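PDB 6EF6: aminoglycoside phosphotransferase from Mycobacterium smegmatis, which phosphorylates (S)-1-amino-2-propanol as the kinase of the aminoacetone utilization microcompartment, and adopts the aminoglycoside phosphotransferase fold. Local coordinates for residues W175-C180 against D209-K214; D192-G197 against E326-A331; L237-S242 against R246-I251. All blocks are in the same frame, centred on the assembly; numbering follows the deposited sequence.

Contact 1: residues W175-C180 against D209-K214; sequences WDWEHC and DLLHRK
W177, the first residue of the short helix 177-180, faces H212 in the C-terminal half of helix 198-218, their CA atoms 7.7 Å apart, so that the contact is made almost wholly by side chains. The bridge is a face-to-face stack: the five-membered ring of the W177 indole and the H212 imidazole have centroids 3.6 Å apart, with planes only 7° from parallel. W177 NE1 lies over the imidazole, 3.4 Å from H212 CE1, while the benzo half of the indole reaches back over the root of the histidine. There H212 CB sits over the face of the six-membered ring, 3.8 Å from its centroid, in a CH-pi contact. Both residues hold CG anti to the backbone N (chi1 -177° in W177, -164° in H212), which sends each ring out from its own helix to overlap the other. L211 adds a lesser contact at the indole edge, its CD2 lying 4.2 Å from W177 CZ3.

The turn that carries the tryptophan is fixed by D176 at the N-cap. D176 OD1 accepts H179 N at 3.2 Å and, through its syn lone pair and nearly in the imidazole plane, H179 ND1 at 2.7 Å. Two donors thus grip one carboxylate oxygen, which probably stabilises its negative charge.

Around this stack, W177 also rests on Q208 and L215 of helix 198-218. C180 packs on L309 and L313 of helix 303-320, and L211 touches S305 of that helix and Y345 of helix 325-347, so the contact ties the short helix 177-180 to a bundle of longer ones.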
loop_
_atom_site.group_PDB
_atom_site.type_symbol
_atom_site.label_atom_id
_atom_site.label_comp_id
_atom_site.label_asym_id
_atom_site.label_seq_id
_atom_site.Cartn_x
_atom_site.Cartn_y
_atom_site.Cartn_z
ATOM N N TRP A 175 6.932 -8.331 -4.254
ATOM C CA TRP A 175 5.661 -8.914 -3.881
ATOM C C TRP A 175 5.404 -10.023 -4.885
ATOM O O TRP A 175 4.376 -10.047 -5.547
ATOM C CB TRP A 175 4.544 -7.868 -3.867
ATOM C CG TRP A 175 4.778 -6.819 -2.847
ATOM C CD1 TRP A 175 5.254 -5.521 -3.039
ATOM C CD2 TRP A 175 4.552 -6.930 -1.427
ATOM N NE1 TRP A 175 5.354 -4.872 -1.845
ATOM C CE2 TRP A 175 4.953 -5.700 -0.838
ATOM C CE3 TRP A 175 4.082 -7.960 -0.581
ATOM C CZ2 TRP A 175 4.870 -5.470 0.512
ATOM C CZ3 TRP A 175 4.038 -7.725 0.789
ATOM C CH2 TRP A 175 4.400 -6.486 1.317
ATOM N N ASP A 176 6.346 -10.956 -4.975
ATOM C CA ASP A 176 6.204 -12.141 -5.812
ATOM C C ASP A 176 5.594 -13.279 -5.016
ATOM O O ASP A 176 5.241 -13.101 -3.856
ATOM C CB ASP A 176 7.547 -12.515 -6.442
ATOM C CG ASP A 176 8.667 -12.747 -5.437
ATOM O OD1 ASP A 176 8.403 -12.703 -4.240
ATOM O OD2 ASP A 176 9.796 -13.003 -5.893
ATOM N N TRP A 177 5.437 -14.458 -5.637
ATOM C CA TRP A 177 4.795 -15.552 -4.899
ATOM C C TRP A 177 5.567 -15.865 -3.624
ATOM O O TRP A 177 4.969 -15.942 -2.536
ATOM C CB TRP A 177 4.695 -16.816 -5.752
ATOM C CG TRP A 177 3.971 -17.897 -5.017
ATOM C CD1 TRP A 177 4.536 -18.954 -4.363
ATOM C CD2 TRP A 177 2.563 -18.015 -4.904
ATOM N NE1 TRP A 177 3.508 -19.708 -3.792
ATOM C CE2 TRP A 177 2.304 -19.162 -4.139
ATOM C CE3 TRP A 177 1.501 -17.262 -5.370
ATOM C CZ2 TRP A 177 0.978 -19.539 -3.803
ATOM C CZ3 TRP A 177 0.212 -17.654 -5.065
ATOM C CH2 TRP A 177 -0.025 -18.799 -4.296
ATOM N N GLU A 178 6.869 -16.041 -3.745
ATOM C CA GLU A 178 7.733 -16.382 -2.614
ATOM C C GLU A 178 7.498 -15.472 -1.409
ATOM O O GLU A 178 7.421 -15.942 -0.265
ATOM C CB GLU A 178 9.194 -16.315 -3.056
ATOM C CG GLU A 178 10.141 -16.513 -1.842
ATOM C CD GLU A 178 11.592 -16.604 -2.196
ATOM O OE1 GLU A 178 11.918 -16.565 -3.399
ATOM O OE2 GLU A 178 12.397 -16.681 -1.237
ATOM N N HIS A 179 7.380 -14.173 -1.634
ATOM C CA HIS A 179 7.354 -13.222 -0.533
ATOM C C HIS A 179 5.946 -12.863 -0.112
ATOM O O HIS A 179 5.779 -12.115 0.853
ATOM C CB HIS A 179 8.169 -11.955 -0.858
ATOM C CG HIS A 179 9.623 -12.227 -1.019
ATOM N ND1 HIS A 179 10.190 -12.566 -2.225
ATOM C CD2 HIS A 179 10.613 -12.347 -0.097
ATOM C CE1 HIS A 179 11.485 -12.796 -2.058
ATOM N NE2 HIS A 179 11.758 -12.699 -0.771
ATOM N N CYS A 180 4.925 -13.373 -0.806
ATOM C CA CYS A 180 3.549 -13.201 -0.380
ATOM C C CYS A 180 3.023 -14.437 0.340
ATOM O O CYS A 180 2.615 -14.363 1.501
ATOM C CB CYS A 180 2.654 -12.913 -1.600
ATOM S SG CYS A 180 2.925 -11.301 -2.424
ATOM N N ASP A 209 -4.074 -22.415 -4.228
ATOM C CA ASP A 209 -3.353 -23.217 -5.206
ATOM C C ASP A 209 -3.833 -22.934 -6.634
ATOM O O ASP A 209 -3.028 -22.921 -7.569
ATOM C CB ASP A 209 -3.448 -24.708 -4.814
ATOM C CG ASP A 209 -2.661 -25.052 -3.562
ATOM O OD1 ASP A 209 -1.779 -24.295 -3.078
ATOM O OD2 ASP A 209 -2.905 -26.180 -3.096
ATOM N N LEU A 210 -5.127 -22.683 -6.813
ATOM C CA LEU A 210 -5.655 -22.246 -8.108
ATOM C C LEU A 210 -5.081 -20.886 -8.477
ATOM O O LEU A 210 -4.601 -20.702 -9.607
ATOM C CB LEU A 210 -7.200 -22.210 -8.035
ATOM C CG LEU A 210 -7.829 -21.672 -9.322
ATOM C CD1 LEU A 210 -7.423 -22.466 -10.552
ATOM C CD2 LEU A 210 -9.343 -21.656 -9.140
ATOM N N LEU A 211 -5.033 -19.954 -7.538
ATOM C CA LEU A 211 -4.398 -18.667 -7.765
ATOM C C LEU A 211 -2.961 -18.826 -8.200
ATOM O O LEU A 211 -2.503 -18.171 -9.143
ATOM C CB LEU A 211 -4.479 -17.847 -6.493
ATOM C CG LEU A 211 -3.589 -16.606 -6.412
ATOM C CD1 LEU A 211 -4.068 -15.577 -7.410
ATOM C CD2 LEU A 211 -3.618 -16.021 -5.032
ATOM N N HIS A 212 -2.201 -19.715 -7.542
ATOM C CA HIS A 212 -0.803 -19.949 -7.905
ATOM C C HIS A 212 -0.703 -20.395 -9.356
ATOM O O HIS A 212 0.135 -19.900 -10.129
ATOM C CB HIS A 212 -0.208 -21.016 -6.954
ATOM C CG HIS A 212 1.277 -21.074 -6.951
ATOM N ND1 HIS A 212 1.960 -22.011 -6.203
ATOM C CD2 HIS A 212 2.212 -20.371 -7.610
ATOM C CE1 HIS A 212 3.254 -21.850 -6.379
ATOM N NE2 HIS A 212 3.443 -20.872 -7.243
ATOM N N ARG A 213 -1.546 -21.345 -9.765
ATOM C CA ARG A 213 -1.532 -21.821 -11.146
ATOM C C ARG A 213 -1.893 -20.701 -12.121
ATOM O O ARG A 213 -1.294 -20.588 -13.189
ATOM C CB ARG A 213 -2.492 -23.007 -11.317
ATOM C CG ARG A 213 -2.045 -24.282 -10.598
ATOM C CD ARG A 213 -3.214 -25.275 -10.419
ATOM N NE ARG A 213 -4.106 -25.372 -11.568
ATOM C CZ ARG A 213 -5.365 -25.804 -11.511
ATOM N NH1 ARG A 213 -6.088 -25.854 -12.623
ATOM N NH2 ARG A 213 -5.906 -26.179 -10.351
ATOM N N LYS A 214 -2.823 -19.846 -11.760
ATOM C CA LYS A 214 -3.201 -18.744 -12.637
ATOM C C LYS A 214 -2.083 -17.736 -12.750
ATOM O O LYS A 214 -1.818 -17.231 -13.844
ATOM C CB LYS A 214 -4.494 -18.091 -12.163
ATOM C CG LYS A 214 -5.656 -19.037 -12.316
ATOM C CD LYS A 214 -6.981 -18.404 -12.132
ATOM C CE LYS A 214 -7.261 -17.203 -13.025
ATOM N NZ LYS A 214 -7.233 -17.511 -14.486
#

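Contact 2: residues D192-G197 against E326-A331; sequences DAEGVG and ESATKA. With NA (sodium ion), chain E.
A type II beta turn from A193 to V196, with a sodium ion bound at its far end, presses E194 against helix 325-347. The turn is closed by V196 N donating to A193 O at 3.1 Å, and its third position is G195, whose positive phi of 90° is characteristic of this turn type. E194, at the second position, comes closest to the helix, its CA 5.7 Å from that of A328. Its CB packs against two alanine methyls about one helical turn apart, 4.0 Å from A331 CB and slightly farther from A328 CB. CG, set beside the backbone N and anti to the carbonyl carbon (chi1 -69°), continues along A328, and a bend at chi2 then turns the carboxylate off that line. A331 CB also meets the backbone, 3.5 Å from E194 O.

Behind the turn, V196 O binds the sodium at 2.3 Å, together with Q191 O and three waters. One of these waters donates to A193 O at 2.8 Å, and another donates to D192 OD1, so both the turn and the residue before it are linked to the metal's hydration shell.

The two sides of the turn therefore differ in chemistry. Toward the helix there is apolar packing of small methyls against the aliphatic root of a glutamate, whereas the cation is bound by neutral oxygens, backbone carbonyls and waters, with the D192 carboxylate reaching it through a water.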
loop_
_atom_site.group_PDB
_atom_site.type_symbol
_atom_site.label_atom_id
_atom_site.label_comp_id
_atom_site.label_asym_id
_atom_site.label_seq_id
_atom_site.Cartn_x
_atom_site.Cartn_y
_atom_site.Cartn_z
ATOM N N ASP A 192 -1.807 -19.259 9.862
ATOM C CA ASP A 192 -1.616 -19.114 11.292
ATOM C C ASP A 192 -2.534 -18.077 11.927
ATOM O O ASP A 192 -2.493 -17.943 13.165
ATOM C CB ASP A 192 -0.146 -18.738 11.573
ATOM C CG ASP A 192 0.829 -19.862 11.267
ATOM O OD1 ASP A 192 0.460 -21.051 11.354
ATOM O OD2 ASP A 192 1.988 -19.538 10.916
ATOM N N ALA A 193 -3.438 -17.470 11.176
ATOM C CA ALA A 193 -4.329 -16.473 11.741
ATOM C C ALA A 193 -5.398 -17.150 12.594
ATOM O O ALA A 193 -5.855 -18.246 12.296
ATOM C CB ALA A 193 -5.001 -15.696 10.617
ATOM N N GLU A 194 -5.834 -16.438 13.626
ATOM C CA GLU A 194 -6.996 -16.876 14.388
ATOM C C GLU A 194 -8.210 -16.968 13.495
ATOM O O GLU A 194 -8.392 -16.151 12.584
ATOM C CB GLU A 194 -7.272 -15.849 15.485
ATOM C CG GLU A 194 -6.246 -15.799 16.599
ATOM C CD GLU A 194 -4.884 -15.250 16.223
ATOM O OE1 GLU A 194 -4.752 -14.577 15.172
ATOM O OE2 GLU A 194 -3.937 -15.486 17.013
ATOM N N GLY A 195 -8.990 -18.020 13.670
ATOM C CA GLY A 195 -10.123 -18.273 12.820
ATOM C C GLY A 195 -9.847 -19.108 11.609
ATOM O O GLY A 195 -10.760 -19.399 10.828
ATOM N N VAL A 196 -8.574 -19.490 11.392
ATOM C CA VAL A 196 -8.211 -20.278 10.227
ATOM C C VAL A 196 -7.967 -21.728 10.628
ATOM O O VAL A 196 -6.831 -22.168 10.884
ATOM C CB VAL A 196 -7.042 -19.637 9.443
ATOM C CG1 VAL A 196 -6.763 -20.450 8.141
ATOM C CG2 VAL A 196 -7.407 -18.246 9.042
ATOM N N GLY A 197 -9.043 -22.463 10.784
ATOM C CA GLY A 197 -8.997 -23.836 11.242
ATOM C C GLY A 197 -9.073 -24.820 10.104
ATOM O O GLY A 197 -8.706 -24.515 8.966
ATOM N N GLU A 326 -10.343 -10.096 21.814
ATOM C CA GLU A 326 -10.953 -9.062 20.976
ATOM C C GLU A 326 -10.413 -9.093 19.554
ATOM O O GLU A 326 -11.172 -9.039 18.577
ATOM C CB GLU A 326 -10.694 -7.691 21.623
ATOM C CG GLU A 326 -11.214 -7.537 23.023
ATOM C CD GLU A 326 -10.312 -8.138 24.107
ATOM O OE1 GLU A 326 -9.168 -8.526 23.813
ATOM O OE2 GLU A 326 -10.754 -8.218 25.272
ATOM N N SER A 327 -9.098 -9.164 19.400
ATOM C CA SER A 327 -8.558 -9.260 18.064
ATOM C C SER A 327 -9.057 -10.530 17.410
ATOM O O SER A 327 -9.367 -10.527 16.210
ATOM C CB SER A 327 -7.034 -9.192 18.109
ATOM O OG SER A 327 -6.494 -10.221 18.921
ATOM N N ALA A 328 -9.217 -11.613 18.190
ATOM C CA ALA A 328 -9.547 -12.885 17.556
ATOM C C ALA A 328 -10.899 -12.818 16.875
ATOM O O ALA A 328 -11.065 -13.383 15.801
ATOM C CB ALA A 328 -9.537 -14.058 18.532
ATOM N N THR A 329 -11.890 -12.158 17.482
ATOM C CA THR A 329 -13.209 -12.082 16.860
ATOM C C THR A 329 -13.130 -11.399 15.502
ATOM O O THR A 329 -13.793 -11.813 14.526
ATOM C CB THR A 329 -14.200 -11.389 17.827
ATOM O OG1 THR A 329 -15.527 -11.804 17.539
ATOM C CG2 THR A 329 -14.151 -9.848 17.742
ATOM N N LYS A 330 -12.296 -10.367 15.381
ATOM C CA LYS A 330 -12.176 -9.691 14.101
ATOM C C LYS A 330 -11.498 -10.571 13.060
ATOM O O LYS A 330 -11.891 -10.583 11.893
ATOM C CB LYS A 330 -11.408 -8.376 14.260
ATOM C CG LYS A 330 -11.935 -7.505 15.400
ATOM C CD LYS A 330 -13.415 -7.160 15.265
ATOM C CE LYS A 330 -13.975 -6.554 16.555
ATOM N NZ LYS A 330 -15.433 -6.295 16.436
ATOM N N ALA A 331 -10.456 -11.315 13.464
ATOM C CA ALA A 331 -9.775 -12.237 12.561
ATOM C C ALA A 331 -10.715 -13.363 12.147
ATOM O O ALA A 331 -10.722 -13.754 10.981
ATOM C CB ALA A 331 -8.499 -12.756 13.229
HETATM NA NA NA E . -4.529 -22.313 11.271
HETATM O O HOH W 1 -1.913 -22.894 11.951
HETATM O O HOH W 2 -4.741 -20.722 12.972
HETATM O O HOH W 3 -4.349 -23.780 9.525
#

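Contact 3: residues L237-S242 against R246-I251; sequences LLVDSS and RTITVI. With BEZ (benzoic acid), chain B; ACT (acetate ion), chain F.
L237 and V239 of one strand pack beside V250 and I248 of the other in a two-stranded antiparallel beta hairpin, of the kind that follows the catalytic loop in the aminoglycoside phosphotransferase and protein kinase fold. L238 and T249 form the hydrogen-bonded pair: T249 N donates to L238 O at 2.8 Å in the carbonyl plane, and L238 N returns the bond to T249 O. The close packing lies on the L237 face, where L237 CB meets I248 CG2 at 3.8 Å and V239 CG1 runs alongside I248 CG1; helix 147-163 closes over L237, I248 and V250. On the other face the side chains of L238 and I251 cross at about a right angle, CD1 to CD1 at 4.0 Å, and the same I251 methyl touches the ring of the bound benzoic acid, 3.7 Å from its C2.

Toward the turn the contact becomes polar and more exposed, and S241 and S242 are poorly ordered. The D240 carboxylate takes T247 N on OD1 and T247 OG1 on OD2, and D240 N donates to T247 O. S241 OG and T247 N reach that OD1 from opposite faces of the carboxylate. R246, extended from CG to NE, passes V239 with CG1 of the valine over one guanidinium face. A salt bridge to D146 also holds its NH1, and the guanidinium edge grips an acetate, probably from the crystallisation liquor, with two nearly straight bonds, NE to O at 2.9 Å and NH1 to OXT at 2.7 Å.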
loop_
_atom_site.group_PDB
_atom_site.type_symbol
_atom_site.label_atom_id
_atom_site.label_comp_id
_atom_site.label_asym_id
_atom_site.label_seq_id
_atom_site.Cartn_x
_atom_site.Cartn_y
_atom_site.Cartn_z
ATOM N N LEU A 237 -4.890 8.122 -0.780
ATOM C CA LEU A 237 -4.992 9.219 -1.740
ATOM C C LEU A 237 -5.704 10.350 -1.020
ATOM O O LEU A 237 -6.934 10.357 -0.887
ATOM C CB LEU A 237 -5.714 8.772 -3.017
ATOM C CG LEU A 237 -4.797 8.071 -4.050
ATOM C CD1 LEU A 237 -4.360 6.693 -3.582
ATOM C CD2 LEU A 237 -5.470 7.992 -5.410
ATOM N N LEU A 238 -4.904 11.263 -0.527
ATOM C CA LEU A 238 -5.384 12.395 0.253
ATOM C C LEU A 238 -5.886 13.508 -0.659
ATOM O O LEU A 238 -5.338 13.750 -1.731
ATOM C CB LEU A 238 -4.300 12.960 1.194
ATOM C CG LEU A 238 -3.801 11.955 2.235
ATOM C CD1 LEU A 238 -2.951 12.717 3.263
ATOM C CD2 LEU A 238 -4.890 11.167 2.937
ATOM N N VAL A 239 -6.943 14.206 -0.236
ATOM C CA VAL A 239 -7.561 15.225 -1.083
ATOM C C VAL A 239 -7.685 16.545 -0.351
ATOM O O VAL A 239 -7.862 16.585 0.863
ATOM C CB VAL A 239 -8.951 14.802 -1.595
ATOM C CG1 VAL A 239 -8.840 13.585 -2.413
ATOM C CG2 VAL A 239 -9.887 14.572 -0.427
ATOM N N ASP A 240 -7.645 17.627 -1.118
ATOM C CA ASP A 240 -7.912 18.964 -0.589
ATOM C C ASP A 240 -9.360 19.407 -0.779
ATOM O O ASP A 240 -9.689 20.547 -0.439
ATOM C CB ASP A 240 -6.944 20.003 -1.192
ATOM C CG ASP A 240 -7.203 20.280 -2.668
ATOM O OD1 ASP A 240 -8.133 19.666 -3.241
ATOM O OD2 ASP A 240 -6.468 21.119 -3.256
ATOM N N SER A 241 -10.231 18.542 -1.299
ATOM C CA SER A 241 -11.654 18.849 -1.432
ATOM C C SER A 241 -12.431 17.542 -1.369
ATOM O O SER A 241 -11.918 16.489 -1.751
ATOM C CB SER A 241 -11.999 19.548 -2.765
ATOM O OG SER A 241 -11.150 20.653 -3.051
ATOM N N SER A 242 -13.675 17.612 -0.889
ATOM C CA SER A 242 -14.565 16.456 -0.931
ATOM C C SER A 242 -15.300 16.328 -2.261
ATOM O O SER A 242 -15.880 15.267 -2.534
ATOM C CB SER A 242 -15.593 16.514 0.211
ATOM O OG SER A 242 -15.064 17.127 1.377
ATOM N N ARG A 246 -9.967 18.198 -7.865
ATOM C CA ARG A 246 -9.314 18.584 -6.623
ATOM C C ARG A 246 -7.894 18.040 -6.682
ATOM O O ARG A 246 -7.551 17.251 -7.567
ATOM C CB ARG A 246 -10.062 17.988 -5.432
ATOM C CG ARG A 246 -10.175 16.471 -5.532
ATOM C CD ARG A 246 -11.374 15.896 -4.794
ATOM N NE ARG A 246 -11.804 14.674 -5.465
ATOM C CZ ARG A 246 -12.593 13.765 -4.917
ATOM N NH1 ARG A 246 -12.928 12.696 -5.612
ATOM N NH2 ARG A 246 -13.054 13.930 -3.684
ATOM N N THR A 247 -7.064 18.473 -5.738
ATOM C CA THR A 247 -5.688 17.992 -5.684
ATOM C C THR A 247 -5.635 16.686 -4.902
ATOM O O THR A 247 -6.027 16.640 -3.734
ATOM C CB THR A 247 -4.777 19.041 -5.043
ATOM O OG1 THR A 247 -4.907 20.284 -5.747
ATOM C CG2 THR A 247 -3.336 18.573 -5.108
ATOM N N ILE A 248 -5.218 15.623 -5.565
ATOM C CA ILE A 248 -5.153 14.296 -4.971
ATOM C C ILE A 248 -3.690 13.905 -4.852
ATOM O O ILE A 248 -2.996 13.771 -5.869
ATOM C CB ILE A 248 -5.922 13.259 -5.806
ATOM C CG1 ILE A 248 -7.359 13.764 -5.999
ATOM C CG2 ILE A 248 -5.936 11.930 -5.125
ATOM C CD1 ILE A 248 -8.052 13.168 -7.214
ATOM N N THR A 249 -3.219 13.696 -3.620
ATOM C CA THR A 249 -1.827 13.310 -3.390
ATOM C C THR A 249 -1.740 11.856 -2.988
ATOM O O THR A 249 -2.363 11.447 -2.009
ATOM C CB THR A 249 -1.204 14.174 -2.285
ATOM O OG1 THR A 249 -1.374 15.560 -2.588
ATOM C CG2 THR A 249 0.277 13.933 -2.164
ATOM N N VAL A 250 -0.952 11.076 -3.714
ATOM C CA VAL A 250 -0.709 9.694 -3.346
ATOM C C VAL A 250 0.371 9.669 -2.281
ATOM O O VAL A 250 1.434 10.276 -2.468
ATOM C CB VAL A 250 -0.244 8.882 -4.563
ATOM C CG1 VAL A 250 -0.061 7.385 -4.151
ATOM C CG2 VAL A 250 -1.226 9.000 -5.709
ATOM N N ILE A 251 0.065 9.051 -1.132
ATOM C CA ILE A 251 1.005 9.008 -0.024
ATOM C C ILE A 251 1.390 7.545 0.242
ATOM O O ILE A 251 0.852 6.595 -0.350
ATOM C CB ILE A 251 0.430 9.681 1.244
ATOM C CG1 ILE A 251 -0.775 8.925 1.781
ATOM C CG2 ILE A 251 0.100 11.144 0.966
ATOM C CD1 ILE A 251 -1.059 9.197 3.252
HETATM C C BEZ B . 3.948 8.501 4.199
HETATM O O1 BEZ B . 4.706 8.121 3.307
HETATM O O2 BEZ B . 3.704 7.738 5.177
HETATM C C1 BEZ B . 3.340 9.858 4.082
HETATM C C2 BEZ B . 2.202 10.179 4.798
HETATM C C3 BEZ B . 1.653 11.450 4.677
HETATM C C4 BEZ B . 2.237 12.382 3.830
HETATM C C5 BEZ B . 3.384 12.054 3.113
HETATM C C6 BEZ B . 3.921 10.789 3.235
HETATM C C ACT F . -11.797 13.430 -8.806
HETATM O O ACT F . -11.310 14.485 -8.302
HETATM O OXT ACT F . -12.273 12.423 -8.216
HETATM C CH3 ACT F . -11.820 13.348 -10.357
HETATM O O HOH W 4 -14.993 12.180 -2.463
#

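How the contacts relate
Contacts 1 and 2 lie in the helical part of the chain, their centres 23 Å apart, and are linked through two long helices: 198-218 carries one side of contact 1 and begins directly after the turn of contact 2, while 325-347, which forms the other side of contact 2, also touches L211. Their segments alternate along the sequence. Contact 3, a local hairpin, follows contact 1 and is nested within the long loop closed by contact 2. Its centre is 33 Å from contact 1, across the centre of the chain, and 34 Å from contact 2. Contact 3 supplies I251 to the benzoic acid pocket, whereas contact 1 joins two helices and contact 2 a turn to a helix.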